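Local coordinates for ribulose-bisphosphate carboxylase (Alicyclobacillus acidocaldarius subsp. acidocaldarius, PDB 4NAS), which belongs to the ribulose-bisphosphate carboxylase large-chain family, joining an N-terminal domain to a catalytic domain with the TIM-barrel fold, at residues B[122-127]-B[254-260]; B[237-243]-B[262-267]; B[243-248]-B[287-292]; B[291-295]-B[329-333]. All coordinates share one frame; numbering follows the deposited sequence.

Contact 1 (B[122-127]-B[254-260]); sequences QFPGPK and LARDPDV. With CA (calcium ion), chain L.
K127 and R256 reach in opposite senses across this contact, K127 ending among four backbone carbonyls, R256 at one carbonyl and a proline. K127 leaves its backbone with CG anti to N (chi1 -170°) and bends at its far end, which brings the ammonium against the last turn of helix 248-256 and the beta turn that follows. There NZ donates to V260 O at 2.8 Å and to D257 O at 2.9 Å, with weaker bonds to L254 O and A255 O. D257 O also accepts from V260 N, which arrives on the face of the carbonyl plane opposite to NZ. Four carbonyls thus surround one positive charge, and its field probably complements the helix C-terminus. The R256 chain bends at chi3, lays its guanidinium against P124 and crosses the proline at about a right angle; P124 CB sits over the middle of one face, 4.2 Å above the plane. At the edge NH2 gives a fairly straight hydrogen bond to Q122 O (3.3 Å, 158° at the hydrogen). Between these two grips P124 CG meets A255 CB at 4.2 Å, and one water links G125 O to A255 O. P124 O binds a calcium ion at 2.4 Å, the rest of whose modelled shell is five waters. The result is a calcium site, mostly water-ligated, on the loop 122-127, laid over the C-terminal end of a TIM-barrel helix.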
loop_
_atom_site.group_PDB
_atom_site.type_symbol
_atom_site.label_atom_id
_atom_site.label_comp_id
_atom_site.label_asym_id
_atom_site.label_seq_id
_atom_site.Cartn_x
_atom_site.Cartn_y
_atom_site.Cartn_z
ATOM N N GLN B 122 3.507 -6.862 19.745
ATOM C CA GLN B 122 2.583 -5.737 19.723
ATOM C C GLN B 122 1.572 -5.861 18.572
ATOM O O GLN B 122 0.635 -5.070 18.464
ATOM C CB GLN B 122 3.359 -4.427 19.585
ATOM C CG GLN B 122 4.212 -4.066 20.791
ATOM C CD GLN B 122 4.862 -2.717 20.590
ATOM O OE1 GLN B 122 4.180 -1.690 20.601
ATOM N NE2 GLN B 122 6.173 -2.708 20.357
ATOM N N PHE B 123 1.775 -6.841 17.701
ATOM C CA PHE B 123 0.845 -7.058 16.596
ATOM C C PHE B 123 -0.117 -8.194 16.987
ATOM O O PHE B 123 0.252 -9.052 17.799
ATOM C CB PHE B 123 1.619 -7.408 15.337
ATOM C CG PHE B 123 2.388 -6.262 14.752
ATOM C CD1 PHE B 123 1.727 -5.194 14.153
ATOM C CD2 PHE B 123 3.777 -6.251 14.789
ATOM C CE1 PHE B 123 2.449 -4.135 13.598
ATOM C CE2 PHE B 123 4.508 -5.201 14.236
ATOM C CZ PHE B 123 3.839 -4.144 13.636
ATOM N N PRO B 124 -1.354 -8.207 16.427
ATOM C CA PRO B 124 -2.351 -9.167 16.914
ATOM C C PRO B 124 -2.080 -10.622 16.547
ATOM O O PRO B 124 -2.366 -11.491 17.356
ATOM C CB PRO B 124 -3.646 -8.710 16.228
ATOM C CG PRO B 124 -3.177 -8.012 14.990
ATOM C CD PRO B 124 -1.935 -7.288 15.431
ATOM N N GLY B 125 -1.586 -10.920 15.349
ATOM C CA GLY B 125 -1.520 -12.320 14.939
ATOM C C GLY B 125 -2.918 -12.880 14.674
ATOM O O GLY B 125 -3.926 -12.216 14.938
ATOM N N PRO B 126 -2.989 -14.107 14.142
ATOM C CA PRO B 126 -4.281 -14.681 13.745
ATOM C C PRO B 126 -5.160 -14.932 14.976
ATOM O O PRO B 126 -4.630 -15.292 16.032
ATOM C CB PRO B 126 -3.878 -15.999 13.077
ATOM C CG PRO B 126 -2.456 -15.742 12.586
ATOM C CD PRO B 126 -1.856 -14.948 13.711
ATOM N N LYS B 127 -6.454 -14.666 14.853
ATOM C CA LYS B 127 -7.397 -14.945 15.926
ATOM C C LYS B 127 -7.614 -16.456 15.998
ATOM O O LYS B 127 -7.738 -17.024 17.086
ATOM C CB LYS B 127 -8.717 -14.195 15.690
ATOM C CG LYS B 127 -9.690 -14.236 16.885
ATOM C CD LYS B 127 -10.970 -13.434 16.668
ATOM C CE LYS B 127 -10.769 -11.914 16.806
ATOM N NZ LYS B 127 -10.852 -11.121 15.510
ATOM N N LEU B 254 -9.158 -5.468 12.808
ATOM C CA LEU B 254 -10.164 -6.540 12.634
ATOM C C LEU B 254 -9.736 -7.828 13.339
ATOM O O LEU B 254 -10.532 -8.510 14.001
ATOM C CB LEU B 254 -10.333 -6.867 11.155
ATOM C CG LEU B 254 -11.154 -6.007 10.185
ATOM C CD1 LEU B 254 -10.893 -4.535 10.337
ATOM C CD2 LEU B 254 -10.843 -6.452 8.750
ATOM N N ALA B 255 -8.473 -8.178 13.157
ATOM C CA ALA B 255 -7.945 -9.394 13.740
ATOM C C ALA B 255 -7.864 -9.265 15.273
ATOM O O ALA B 255 -7.957 -10.250 16.011
ATOM C CB ALA B 255 -6.574 -9.700 13.111
ATOM N N ARG B 256 -7.736 -8.042 15.761
ATOM C CA ARG B 256 -7.644 -7.845 17.205
ATOM C C ARG B 256 -9.005 -7.827 17.903
ATOM O O ARG B 256 -9.113 -8.190 19.072
ATOM C CB ARG B 256 -6.873 -6.572 17.540
ATOM C CG ARG B 256 -6.362 -6.546 18.984
ATOM C CD ARG B 256 -5.686 -5.228 19.332
ATOM N NE ARG B 256 -4.643 -4.822 18.393
ATOM C CZ ARG B 256 -3.366 -5.181 18.480
ATOM N NH1 ARG B 256 -2.957 -5.976 19.458
ATOM N NH2 ARG B 256 -2.496 -4.746 17.580
ATOM N N ASP B 257 -10.043 -7.414 17.184
ATOM C CA ASP B 257 -11.376 -7.225 17.766
ATOM C C ASP B 257 -12.089 -8.569 18.078
ATOM O O ASP B 257 -12.405 -9.331 17.162
ATOM C CB ASP B 257 -12.201 -6.395 16.778
ATOM C CG ASP B 257 -13.482 -5.854 17.372
ATOM O OD1 ASP B 257 -13.954 -6.368 18.410
ATOM O OD2 ASP B 257 -14.022 -4.904 16.771
ATOM N N PRO B 258 -12.361 -8.841 19.366
ATOM C CA PRO B 258 -13.017 -10.084 19.792
ATOM C C PRO B 258 -14.376 -10.272 19.128
ATOM O O PRO B 258 -14.759 -11.405 18.806
ATOM C CB PRO B 258 -13.199 -9.874 21.295
ATOM C CG PRO B 258 -12.094 -8.948 21.672
ATOM C CD PRO B 258 -11.999 -7.997 20.516
ATOM N N ASP B 259 -15.087 -9.170 18.901
ATOM C CA ASP B 259 -16.404 -9.226 18.260
ATOM C C ASP B 259 -16.357 -9.571 16.769
ATOM O O ASP B 259 -17.378 -9.969 16.198
ATOM C CB ASP B 259 -17.185 -7.927 18.479
ATOM C CG ASP B 259 -17.619 -7.742 19.927
ATOM O OD1 ASP B 259 -17.740 -8.751 20.656
ATOM O OD2 ASP B 259 -17.837 -6.580 20.332
ATOM N N VAL B 260 -15.198 -9.406 16.135
ATOM C CA VAL B 260 -15.002 -9.916 14.776
ATOM C C VAL B 260 -14.629 -11.388 14.909
ATOM O O VAL B 260 -13.463 -11.792 14.803
ATOM C CB VAL B 260 -13.960 -9.111 13.959
ATOM C CG1 VAL B 260 -13.868 -9.641 12.538
ATOM C CG2 VAL B 260 -14.361 -7.650 13.921
HETATM CA CA CA L . -2.939 -11.929 19.628
HETATM O O HOH W 1 -1.080 -10.326 20.032
HETATM O O HOH W 2 -5.941 -11.855 16.636
HETATM O O HOH W 3 -4.483 -13.784 18.540
HETATM O O HOH W 4 -1.315 -13.780 19.230
HETATM O O HOH W 5 -2.175 -13.206 22.073
HETATM O O HOH W 6 -4.703 -10.501 19.251
#

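Contact 2 (B[237-243]-B[262-267]); sequences GALLVNV and VPILAH
L239 and V241 of one strand and L265 of the next form the centre of a parallel pairing whose hydrogen bonds run in regular sequence: L239 N to P263 O, L265 N to L239 O (2.6 Å), V241 N to L265 O and H267 N to V241 O (2.8 Å, 174° at the hydrogen). The axes of strands 238-242 and 264-267 approach to 4.6 Å, 23° apart. Side chains fill both faces of the ladder. On the face of L239, V241, I264 and A266, V241 CG2 touches I264 CG2 at 4.1 Å, while just ahead of strand 264-267 V262 CG1 presses on L239 CG at 3.6 Å, the two side chains crossing at about a right angle. The other face carries L240, whose CD1 packs on L265 CD2 (3.8 Å) and on H267 CB (3.7 Å), as well as N242 and H267, which lie side by side with amide and ring planes 79° apart. N242 OD1 is buried without a polar partner in the model, whereas H267 ND1 is hydrogen-bonded to A269 N. Both side chains touch E179, a calcium ligand, and the H267 side chain comes within about 5 Å of a bound calcium. Further out, the first face is covered by helices 221-233 and 248-256; strand 214-216 flanks 238-242, strand 299-303 flanks 264-267, and helix 248-256 belongs to the beta-alpha-beta crossover joining this pair.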
loop_
_atom_site.group_PDB
_atom_site.type_symbol
_atom_site.label_atom_id
_atom_site.label_comp_id
_atom_site.label_asym_id
_atom_site.label_seq_id
_atom_site.Cartn_x
_atom_site.Cartn_y
_atom_site.Cartn_z
ATOM N N GLY B 237 -18.615 -17.725 7.256
ATOM C CA GLY B 237 -17.547 -18.646 7.618
ATOM C C GLY B 237 -16.184 -17.955 7.724
ATOM O O GLY B 237 -15.346 -18.310 8.546
ATOM N N ALA B 238 -15.957 -16.971 6.863
ATOM C CA ALA B 238 -14.721 -16.196 6.872
ATOM C C ALA B 238 -14.971 -14.840 6.222
ATOM O O ALA B 238 -15.938 -14.663 5.477
ATOM C CB ALA B 238 -13.593 -16.943 6.145
ATOM N N LEU B 239 -14.111 -13.883 6.526
ATOM C CA LEU B 239 -14.062 -12.620 5.805
ATOM C C LEU B 239 -12.919 -12.655 4.769
ATOM O O LEU B 239 -11.759 -12.899 5.113
ATOM C CB LEU B 239 -13.844 -11.460 6.780
ATOM C CG LEU B 239 -14.797 -11.354 7.982
ATOM C CD1 LEU B 239 -14.434 -10.143 8.844
ATOM C CD2 LEU B 239 -16.255 -11.267 7.550
ATOM N N LEU B 240 -13.272 -12.409 3.511
ATOM C CA LEU B 240 -12.313 -12.225 2.424
ATOM C C LEU B 240 -11.830 -10.774 2.480
ATOM O O LEU B 240 -12.627 -9.839 2.389
ATOM C CB LEU B 240 -13.001 -12.508 1.075
ATOM C CG LEU B 240 -12.154 -12.286 -0.182
ATOM C CD1 LEU B 240 -10.861 -13.095 -0.069
ATOM C CD2 LEU B 240 -12.915 -12.630 -1.488
ATOM N N VAL B 241 -10.533 -10.573 2.689
ATOM C CA VAL B 241 -10.034 -9.217 2.802
ATOM C C VAL B 241 -8.908 -8.996 1.811
ATOM O O VAL B 241 -7.927 -9.760 1.783
ATOM C CB VAL B 241 -9.540 -8.899 4.243
ATOM C CG1 VAL B 241 -9.102 -7.442 4.354
ATOM C CG2 VAL B 241 -10.635 -9.159 5.256
ATOM N N ASN B 242 -9.075 -7.970 0.983
ATOM C CA ASN B 242 -7.995 -7.438 0.160
ATOM C C ASN B 242 -7.019 -6.614 1.007
ATOM O O ASN B 242 -7.051 -5.378 1.031
ATOM C CB ASN B 242 -8.567 -6.597 -0.958
ATOM C CG ASN B 242 -9.364 -7.440 -1.948
ATOM O OD1 ASN B 242 -8.833 -8.392 -2.539
ATOM N ND2 ASN B 242 -10.642 -7.116 -2.103
ATOM N N VAL B 243 -6.151 -7.325 1.689
ATOM C CA VAL B 243 -5.335 -6.701 2.741
ATOM C C VAL B 243 -4.490 -5.528 2.266
ATOM O O VAL B 243 -4.452 -4.440 2.893
ATOM C CB VAL B 243 -4.446 -7.752 3.394
ATOM C CG1 VAL B 243 -3.660 -7.121 4.541
ATOM C CG2 VAL B 243 -5.325 -8.892 3.902
ATOM N N VAL B 262 -14.664 -14.302 13.459
ATOM C CA VAL B 262 -14.703 -15.043 12.221
ATOM C C VAL B 262 -13.284 -15.054 11.620
ATOM O O VAL B 262 -12.545 -14.078 11.762
ATOM C CB VAL B 262 -15.677 -14.337 11.272
ATOM C CG1 VAL B 262 -15.344 -12.859 11.203
ATOM C CG2 VAL B 262 -15.646 -14.945 9.897
ATOM N N PRO B 263 -12.876 -16.168 10.974
ATOM C CA PRO B 263 -11.523 -16.166 10.391
ATOM C C PRO B 263 -11.348 -15.140 9.277
ATOM O O PRO B 263 -12.312 -14.801 8.578
ATOM C CB PRO B 263 -11.387 -17.583 9.822
ATOM C CG PRO B 263 -12.306 -18.419 10.661
ATOM C CD PRO B 263 -13.468 -17.524 11.005
ATOM N N ILE B 264 -10.121 -14.645 9.115
ATOM C CA ILE B 264 -9.802 -13.767 8.002
ATOM C C ILE B 264 -9.134 -14.543 6.840
ATOM O O ILE B 264 -8.189 -15.314 7.033
ATOM C CB ILE B 264 -8.896 -12.588 8.471
ATOM C CG1 ILE B 264 -9.676 -11.694 9.457
ATOM C CG2 ILE B 264 -8.325 -11.828 7.259
ATOM C CD1 ILE B 264 -8.820 -10.676 10.191
ATOM N N LEU B 265 -9.635 -14.331 5.637
ATOM C CA LEU B 265 -9.063 -14.958 4.458
ATOM C C LEU B 265 -8.353 -13.841 3.676
ATOM O O LEU B 265 -8.987 -13.027 2.988
ATOM C CB LEU B 265 -10.164 -15.645 3.626
ATOM C CG LEU B 265 -9.843 -16.122 2.189
ATOM C CD1 LEU B 265 -8.810 -17.258 2.209
ATOM C CD2 LEU B 265 -11.136 -16.571 1.427
ATOM N N ALA B 266 -7.033 -13.785 3.828
ATOM C CA ALA B 266 -6.218 -12.763 3.173
ATOM C C ALA B 266 -6.009 -12.973 1.667
ATOM O O ALA B 266 -5.374 -13.955 1.225
ATOM C CB ALA B 266 -4.910 -12.638 3.854
ATOM N N HIS B 267 -6.505 -12.034 0.866
ATOM C CA HIS B 267 -6.335 -12.155 -0.590
ATOM C C HIS B 267 -5.167 -11.259 -1.032
ATOM O O HIS B 267 -5.031 -10.158 -0.539
ATOM C CB HIS B 267 -7.636 -11.802 -1.358
ATOM C CG HIS B 267 -7.550 -12.078 -2.831
ATOM N ND1 HIS B 267 -6.903 -11.232 -3.712
ATOM C CD2 HIS B 267 -7.949 -13.147 -3.571
ATOM C CE1 HIS B 267 -6.931 -11.751 -4.929
ATOM N NE2 HIS B 267 -7.551 -12.919 -4.869
#

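Contact 3 (B[243-248]-B[287-292]); sequences VVAYGY and VLGQLM
Y248 and M292, a selenomethionine, form a Met-aromatic contact in the helix layer of the TIM barrel, where the start of helix 248-256 leans on helix 284-295. The selenium sits oblique to the ring, 5.3 Å from its centroid. L291 takes the face: its CD1 lies 4.1 Å from the ring centroid, 26° off the normal, in a CH-pi contact, and its CB closes on CE1 at 3.5 Å. With CG anti to its carbonyl carbon (chi1 -65°), Y248 points its ring toward helix 284-295, and F91 meets that ring as well. The bend of the M292 chain at chi2 also brings SE onto V243, and the two side chains meet tip to tip with SE 3.8 Å from CG1. V244 CG2 adds a looser touch on V287 CG1 at 4.2 Å. Beyond these, A266 of strand 264-267 packs against both V243 and M292, so that helices 243-246 and 284-295 both rest on that strand. At the far end of the ring, Y248 OH donates to V287 O, 2.8 Å away near the ring plane, approaching that carbonyl well off its axis (C=O...OH angle 117°).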
loop_
_atom_site.group_PDB
_atom_site.type_symbol
_atom_site.label_atom_id
_atom_site.label_comp_id
_atom_site.label_asym_id
_atom_site.label_seq_id
_atom_site.Cartn_x
_atom_site.Cartn_y
_atom_site.Cartn_z
ATOM N N VAL B 243 -6.151 -7.325 1.689
ATOM C CA VAL B 243 -5.335 -6.701 2.741
ATOM C C VAL B 243 -4.490 -5.528 2.266
ATOM O O VAL B 243 -4.452 -4.440 2.893
ATOM C CB VAL B 243 -4.446 -7.752 3.394
ATOM C CG1 VAL B 243 -3.660 -7.121 4.541
ATOM C CG2 VAL B 243 -5.325 -8.892 3.902
ATOM N N VAL B 244 -3.768 -5.741 1.172
ATOM C CA VAL B 244 -2.869 -4.702 0.670
ATOM C C VAL B 244 -3.642 -3.469 0.173
ATOM O O VAL B 244 -3.174 -2.333 0.312
ATOM C CB VAL B 244 -1.895 -5.252 -0.431
ATOM C CG1 VAL B 244 -0.975 -4.132 -1.008
ATOM C CG2 VAL B 244 -1.048 -6.396 0.133
ATOM N N ALA B 245 -4.826 -3.674 -0.399
ATOM C CA ALA B 245 -5.618 -2.532 -0.857
ATOM C C ALA B 245 -6.046 -1.674 0.339
ATOM O O ALA B 245 -6.062 -0.425 0.280
ATOM C CB ALA B 245 -6.826 -3.000 -1.645
ATOM N N TYR B 246 -6.382 -2.339 1.436
ATOM C CA TYR B 246 -6.927 -1.605 2.576
ATOM C C TYR B 246 -5.824 -1.084 3.492
ATOM O O TYR B 246 -5.972 -0.030 4.108
ATOM C CB TYR B 246 -7.876 -2.483 3.370
ATOM C CG TYR B 246 -9.309 -2.365 2.928
ATOM C CD1 TYR B 246 -10.005 -1.172 3.095
ATOM C CD2 TYR B 246 -9.980 -3.449 2.375
ATOM C CE1 TYR B 246 -11.322 -1.056 2.707
ATOM C CE2 TYR B 246 -11.320 -3.339 1.976
ATOM C CZ TYR B 246 -11.976 -2.140 2.148
ATOM O OH TYR B 246 -13.300 -2.015 1.792
ATOM N N GLY B 247 -4.718 -1.824 3.564
ATOM C CA GLY B 247 -3.634 -1.486 4.470
ATOM C C GLY B 247 -3.536 -2.432 5.645
ATOM O O GLY B 247 -4.559 -2.852 6.183
ATOM N N TYR B 248 -2.320 -2.725 6.110
ATOM C CA TYR B 248 -2.166 -3.765 7.129
ATOM C C TYR B 248 -2.733 -3.375 8.491
ATOM O O TYR B 248 -3.234 -4.234 9.239
ATOM C CB TYR B 248 -0.703 -4.228 7.272
ATOM C CG TYR B 248 -0.111 -4.922 6.066
ATOM C CD1 TYR B 248 -0.214 -6.310 5.909
ATOM C CD2 TYR B 248 0.585 -4.208 5.107
ATOM C CE1 TYR B 248 0.326 -6.951 4.815
ATOM C CE2 TYR B 248 1.131 -4.846 3.995
ATOM C CZ TYR B 248 1.013 -6.217 3.866
ATOM O OH TYR B 248 1.560 -6.849 2.769
ATOM N N VAL B 287 5.643 -9.467 2.055
ATOM C CA VAL B 287 4.325 -8.889 1.736
ATOM C C VAL B 287 3.176 -9.892 1.968
ATOM O O VAL B 287 2.152 -9.571 2.585
ATOM C CB VAL B 287 4.281 -8.409 0.273
ATOM C CG1 VAL B 287 2.886 -7.887 -0.090
ATOM C CG2 VAL B 287 5.337 -7.319 0.016
ATOM N N LEU B 288 3.376 -11.115 1.494
ATOM C CA LEU B 288 2.334 -12.143 1.572
ATOM C C LEU B 288 2.528 -13.121 2.710
ATOM O O LEU B 288 1.677 -13.978 2.944
ATOM C CB LEU B 288 2.261 -12.919 0.244
ATOM C CG LEU B 288 1.929 -12.028 -0.945
ATOM C CD1 LEU B 288 1.985 -12.807 -2.257
ATOM C CD2 LEU B 288 0.551 -11.397 -0.756
ATOM N N GLY B 289 3.631 -13.014 3.446
ATOM C CA GLY B 289 3.890 -14.034 4.444
ATOM C C GLY B 289 4.023 -13.482 5.844
ATOM O O GLY B 289 3.120 -13.599 6.686
ATOM N N GLN B 290 5.173 -12.869 6.075
ATOM C CA GLN B 290 5.510 -12.271 7.357
ATOM C C GLN B 290 4.472 -11.257 7.821
ATOM O O GLN B 290 3.948 -11.357 8.925
ATOM C CB GLN B 290 6.881 -11.599 7.242
ATOM C CG GLN B 290 7.473 -11.106 8.573
ATOM C CD GLN B 290 8.938 -10.713 8.420
ATOM O OE1 GLN B 290 9.357 -10.253 7.360
ATOM N NE2 GLN B 290 9.717 -10.878 9.484
ATOM N N LEU B 291 4.200 -10.267 6.993
ATOM C CA LEU B 291 3.256 -9.202 7.328
ATOM C C LEU B 291 1.806 -9.694 7.481
ATOM O O LEU B 291 1.057 -9.199 8.335
ATOM C CB LEU B 291 3.299 -8.126 6.244
ATOM C CG LEU B 291 4.635 -7.381 6.142
ATOM C CD1 LEU B 291 4.504 -6.165 5.244
ATOM C CD2 LEU B 291 5.098 -6.983 7.505
HETATM N N MSE B 292 1.414 -10.646 6.636
HETATM C CA MSE B 292 0.075 -11.235 6.711
HETATM C C MSE B 292 -0.194 -11.943 8.034
HETATM O O MSE B 292 -1.261 -11.782 8.623
HETATM C CB MSE B 292 -0.131 -12.233 5.569
HETATM C CG MSE B 292 -0.231 -11.614 4.209
HETATM SE SE MSE B 292 -1.706 -10.365 4.123
HETATM C CE MSE B 292 -1.659 -10.091 2.219
#

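Contact 4 (B[291-295]-B[329-333]); sequences LMRLA and HKPVL
R293 stretches from helix 284-295 along the loop 329-333 and supplies both hydrogen bonds of the contact. NE donates to K330 O and NH1 to H329 O, each at 2.9 Å. Both bonds are bent (144° and 138° at the hydrogen), and in both the donor stands above the carbonyl plane. CG is anti to the backbone N (chi1 179°) and the chain stays extended to NE, which lets the buried group span to two successive carbonyls. NH2 is held by H322 O near the end of helix 313-324 and A325 O just beyond it, so the guanidinium is fixed in rotation and its charge is met by peptide oxygens. P331 CA lies over one of its faces. Apolar contacts flank this polar core: V332 CG2 packs against R293 CG at 3.7 Å, the two side chains sliding past each other in opposite directions, and L294 CD2 meets the edge of the H329 ring at CD2, 3.8 Å away. H329 NE2 is hydrogen-bonded to V120 O, which helps set the ring, and the H329 side chain comes within about 5 Å of the calcium ion bound by P124 O. The loop runs from helix 313-324 into strand 333-337 of the barrel sheet; helix 129-137 borders it through V130, while F91 from helix 91-99 packs on L294 and Y248 of helix 248-256 packs on A295.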
loop_
_atom_site.group_PDB
_atom_site.type_symbol
_atom_site.label_atom_id
_atom_site.label_comp_id
_atom_site.label_asym_id
_atom_site.label_seq_id
_atom_site.Cartn_x
_atom_site.Cartn_y
_atom_site.Cartn_z
ATOM N N LEU B 291 4.200 -10.267 6.993
ATOM C CA LEU B 291 3.256 -9.202 7.328
ATOM C C LEU B 291 1.806 -9.694 7.481
ATOM O O LEU B 291 1.057 -9.199 8.335
ATOM C CB LEU B 291 3.299 -8.126 6.244
ATOM C CG LEU B 291 4.635 -7.381 6.142
ATOM C CD1 LEU B 291 4.504 -6.165 5.244
ATOM C CD2 LEU B 291 5.098 -6.983 7.505
HETATM N N MSE B 292 1.414 -10.646 6.636
HETATM C CA MSE B 292 0.075 -11.235 6.711
HETATM C C MSE B 292 -0.194 -11.943 8.034
HETATM O O MSE B 292 -1.261 -11.782 8.623
HETATM C CB MSE B 292 -0.131 -12.233 5.569
HETATM C CG MSE B 292 -0.231 -11.614 4.209
HETATM SE SE MSE B 292 -1.706 -10.365 4.123
HETATM C CE MSE B 292 -1.659 -10.091 2.219
ATOM N N ARG B 293 0.765 -12.750 8.492
ATOM C CA ARG B 293 0.610 -13.442 9.772
ATOM C C ARG B 293 0.522 -12.420 10.922
ATOM O O ARG B 293 -0.303 -12.541 11.840
ATOM C CB ARG B 293 1.750 -14.457 9.992
ATOM C CG ARG B 293 1.678 -15.215 11.307
ATOM C CD ARG B 293 2.769 -16.292 11.342
ATOM N NE ARG B 293 2.611 -17.201 12.471
ATOM C CZ ARG B 293 3.481 -18.157 12.782
ATOM N NH1 ARG B 293 3.263 -18.936 13.837
ATOM N NH2 ARG B 293 4.580 -18.309 12.058
ATOM N N LEU B 294 1.346 -11.389 10.857
ATOM C CA LEU B 294 1.335 -10.385 11.923
ATOM C C LEU B 294 0.005 -9.641 11.961
ATOM O O LEU B 294 -0.514 -9.332 13.029
ATOM C CB LEU B 294 2.456 -9.375 11.712
ATOM C CG LEU B 294 3.894 -9.897 11.838
ATOM C CD1 LEU B 294 4.929 -8.783 11.491
ATOM C CD2 LEU B 294 4.126 -10.453 13.225
ATOM N N ALA B 295 -0.527 -9.358 10.775
ATOM C CA ALA B 295 -1.756 -8.590 10.628
ATOM C C ALA B 295 -2.992 -9.398 11.039
ATOM O O ALA B 295 -4.016 -8.818 11.388
ATOM C CB ALA B 295 -1.889 -8.078 9.187
ATOM N N HIS B 329 2.685 -16.035 17.763
ATOM C CA HIS B 329 1.391 -16.019 17.077
ATOM C C HIS B 329 1.073 -17.414 16.540
ATOM O O HIS B 329 1.981 -18.222 16.334
ATOM C CB HIS B 329 1.386 -14.979 15.955
ATOM C CG HIS B 329 1.743 -13.605 16.418
ATOM N ND1 HIS B 329 1.177 -13.029 17.538
ATOM C CD2 HIS B 329 2.630 -12.698 15.941
ATOM C CE1 HIS B 329 1.694 -11.826 17.724
ATOM N NE2 HIS B 329 2.585 -11.603 16.774
ATOM N N LYS B 330 -0.212 -17.684 16.338
ATOM C CA LYS B 330 -0.680 -18.904 15.693
ATOM C C LYS B 330 -0.191 -18.985 14.242
ATOM O O LYS B 330 -0.017 -17.957 13.573
ATOM C CB LYS B 330 -2.224 -18.954 15.691
ATOM C CG LYS B 330 -2.899 -18.971 17.081
ATOM C CD LYS B 330 -4.405 -18.839 16.903
ATOM C CE LYS B 330 -5.190 -19.276 18.127
ATOM N NZ LYS B 330 -4.971 -18.348 19.238
ATOM N N PRO B 331 0.005 -20.214 13.741
ATOM C CA PRO B 331 0.376 -20.455 12.338
ATOM C C PRO B 331 -0.808 -20.262 11.393
ATOM O O PRO B 331 -1.975 -20.350 11.791
ATOM C CB PRO B 331 0.820 -21.921 12.351
ATOM C CG PRO B 331 0.003 -22.519 13.424
ATOM C CD PRO B 331 -0.094 -21.479 14.499
ATOM N N VAL B 332 -0.492 -19.999 10.138
ATOM C CA VAL B 332 -1.481 -19.617 9.144
ATOM C C VAL B 332 -1.598 -20.745 8.125
ATOM O O VAL B 332 -0.604 -21.389 7.815
ATOM C CB VAL B 332 -1.047 -18.337 8.413
ATOM C CG1 VAL B 332 -2.076 -17.928 7.343
ATOM C CG2 VAL B 332 -0.813 -17.220 9.423
ATOM N N LEU B 333 -2.806 -20.978 7.616
ATOM C CA LEU B 333 -3.024 -21.969 6.564
ATOM C C LEU B 333 -2.657 -21.382 5.212
ATOM O O LEU B 333 -3.168 -20.339 4.836
ATOM C CB LEU B 333 -4.504 -22.403 6.530
ATOM C CG LEU B 333 -5.006 -23.483 7.483
ATOM C CD1 LEU B 333 -6.540 -23.430 7.562
ATOM C CD2 LEU B 333 -4.549 -24.860 6.999
#

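How the contacts relate
The four contacts cluster within one side of the TIM barrel, their centres 10 to 14 Å apart. Along the chain contacts 1, 2 and 3 interlock, since their segments alternate, while contact 4 opens on helix 284-295 where contact 3 closes; those two share L291 and M292. Contact 2 is the sheet layer, and V243 passes from it into contact 3. A255 of contact 1 packs on I264 of contact 2, and G125 N lies 3.0 Å from L294 O of contact 4, a probable hydrogen bond. Strands 238-242 and 264-267, helices 243-246, 248-256 and 284-295 and two loops are fastened into one block, with one calcium ion in contact 1 and another near H267 of contact 2.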